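Lpg2148(MvcA) (Legionella pneumophila subsp. pneumophila str. Philadelphia 1, PDB 6K11) probably regulates the host enzyme UBE2N through deamidase-mediated deubiquitination during Legionella infection. Local coordinates at residues Gln262-Val266 / Ser267-Glu271. Sequence-based numbering, arbitrary orientation.
Sequences QDWFV and SDKDE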
loop_
_atom_site.group_PDB
_atom_site.type_symbol
_atom_site.label_atom_id
_atom_site.label_comp_id
_atom_site.label_asym_id
_atom_site.label_seq_id
_atom_site.Cartn_x
_atom_site.Cartn_y
_atom_site.Cartn_z
ATOM N N GLN A 262 -7.446 13.632 -2.077
ATOM C CA GLN A 262 -8.339 14.790 -2.113
ATOM C C GLN A 262 -9.282 14.798 -0.908
ATOM O O GLN A 262 -9.427 15.824 -0.231
ATOM C CB GLN A 262 -9.132 14.787 -3.421
ATOM C CG GLN A 262 -10.352 15.699 -3.395
ATOM C CD GLN A 262 -11.087 15.703 -4.716
ATOM O OE1 GLN A 262 -11.358 14.648 -5.297
ATOM N NE2 GLN A 262 -11.401 16.893 -5.209
ATOM N N ASP A 263 -9.928 13.652 -0.631
ATOM C CA ASP A 263 -10.790 13.505 0.543
ATOM C C ASP A 263 -10.031 13.854 1.814
ATOM O O ASP A 263 -10.549 14.549 2.697
ATOM C CB ASP A 263 -11.319 12.058 0.683
ATOM C CG ASP A 263 -12.284 11.630 -0.423
ATOM O OD1 ASP A 263 -13.018 12.464 -0.989
ATOM O OD2 ASP A 263 -12.314 10.405 -0.717
ATOM N N TRP A 264 -8.807 13.338 1.929
ATOM C CA TRP A 264 -7.975 13.582 3.103
ATOM C C TRP A 264 -7.792 15.073 3.339
ATOM O O TRP A 264 -8.047 15.580 4.441
ATOM C CB TRP A 264 -6.627 12.884 2.900
ATOM C CG TRP A 264 -5.643 13.016 4.025
ATOM C CD1 TRP A 264 -4.590 13.901 4.114
ATOM C CD2 TRP A 264 -5.593 12.214 5.205
ATOM N NE1 TRP A 264 -3.888 13.685 5.276
ATOM C CE2 TRP A 264 -4.490 12.661 5.971
ATOM C CE3 TRP A 264 -6.384 11.157 5.696
ATOM C CZ2 TRP A 264 -4.146 12.081 7.199
ATOM C CZ3 TRP A 264 -6.040 10.571 6.909
ATOM C CH2 TRP A 264 -4.923 11.037 7.650
ATOM N N PHE A 265 -7.386 15.804 2.297
ATOM C CA PHE A 265 -7.188 17.244 2.428
ATOM C C PHE A 265 -8.506 17.987 2.650
ATOM O O PHE A 265 -8.553 18.953 3.420
ATOM C CB PHE A 265 -6.480 17.778 1.177
ATOM C CG PHE A 265 -4.979 17.565 1.164
ATOM C CD1 PHE A 265 -4.191 17.939 2.241
ATOM C CD2 PHE A 265 -4.362 17.028 0.055
ATOM C CE1 PHE A 265 -2.812 17.759 2.204
ATOM C CE2 PHE A 265 -2.989 16.864 -0.002
ATOM C CZ PHE A 265 -2.208 17.236 1.072
ATOM N N VAL A 266 -9.585 17.578 1.971
ATOM C CA VAL A 266 -10.874 18.240 2.201
ATOM C C VAL A 266 -11.299 18.097 3.668
ATOM O O VAL A 266 -11.899 19.016 4.249
ATOM C CB VAL A 266 -11.952 17.678 1.237
ATOM C CG1 VAL A 266 -13.339 18.169 1.610
ATOM C CG2 VAL A 266 -11.638 18.064 -0.230
ATOM N N SER A 267 -10.974 16.965 4.300
ATOM C CA SER A 267 -11.354 16.743 5.693
ATOM C C SER A 267 -10.430 17.433 6.689
ATOM O O SER A 267 -10.741 17.424 7.882
ATOM C CB SER A 267 -11.372 15.241 6.012
ATOM O OG SER A 267 -10.043 14.745 6.157
ATOM N N ASP A 268 -9.300 17.996 6.239
ATOM C CA ASP A 268 -8.342 18.677 7.124
ATOM C C ASP A 268 -7.796 17.737 8.202
ATOM O O ASP A 268 -7.384 18.180 9.284
ATOM C CB ASP A 268 -8.946 19.926 7.797
ATOM C CG ASP A 268 -9.452 20.961 6.804
ATOM O OD1 ASP A 268 -8.677 21.371 5.918
ATOM O OD2 ASP A 268 -10.633 21.367 6.920
ATOM N N LYS A 269 -7.787 16.427 7.941
ATOM C CA LYS A 269 -7.170 15.540 8.920
ATOM C C LYS A 269 -5.667 15.747 8.979
ATOM O O LYS A 269 -5.053 15.426 10.000
ATOM C CB LYS A 269 -7.491 14.069 8.619
ATOM C CG LYS A 269 -7.035 13.134 9.730
ATOM C CD LYS A 269 -7.821 11.852 9.774
ATOM C CE LYS A 269 -7.135 10.863 10.708
ATOM N NZ LYS A 269 -7.950 9.621 10.885
ATOM N N ASP A 270 -5.063 16.296 7.922
ATOM C CA ASP A 270 -3.653 16.668 8.000
ATOM C C ASP A 270 -3.425 17.719 9.086
ATOM O O ASP A 270 -2.484 17.607 9.884
ATOM C CB ASP A 270 -3.154 17.161 6.627
ATOM C CG ASP A 270 -3.814 18.476 6.168
ATOM O OD1 ASP A 270 -5.057 18.610 6.225
ATOM O OD2 ASP A 270 -3.073 19.376 5.712
ATOM N N GLU A 271 -4.285 18.745 9.136
ATOM C CA GLU A 271 -4.130 19.810 10.127
ATOM C C GLU A 271 -4.491 19.309 11.516
ATOM O O GLU A 271 -3.834 19.666 12.503
ATOM C CB GLU A 271 -5.000 21.018 9.757
ATOM C CG GLU A 271 -4.549 21.727 8.483
ATOM C CD GLU A 271 -5.269 23.056 8.252
ATOM O OE1 GLU A 271 -5.339 23.489 7.075
ATOM O OE2 GLU A 271 -5.764 23.655 9.237
#
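S267 closes helix 261-266: its OG donates to W264 O at 2.8 Å, and its N gives D263 O a bond of 2.9 Å, with a weak one to W264 O. With chi1 at 76° the hydroxyl folds back against the last turn; it also accepts a weak bond from K269 N, a link to helix 269-274. D268 takes positive phi (60°) in a Schellman motif, a left-handed conformation aspartate tolerates better than most residues, and its N reaches F265 O at 3.1 Å from well above the carbonyl plane.

In a CH-pi contact K269 CB sits 4.0 Å from the centroid of the W264 six-membered ring, almost on its normal, and the extended chain brings CD 3.6 Å from W264 CZ3. Lysine suits the place: its methylenes lie over one face of this ring while NZ salt-bridges E311 and hydrogen-bonds the carbonyls of S306 and E303. D270 OD2 lies at the F265 ring edge, 3.9 Å from CE1, the carboxylate plane at 90° to the ring; the slightly positive edge hydrogens suit an acidic oxygen.

K13 of helix 4-19 forms salt bridges with D268 and D270, F265 packs on that helix, and W264 NE1 bonds P251 O in edge strand 250-252.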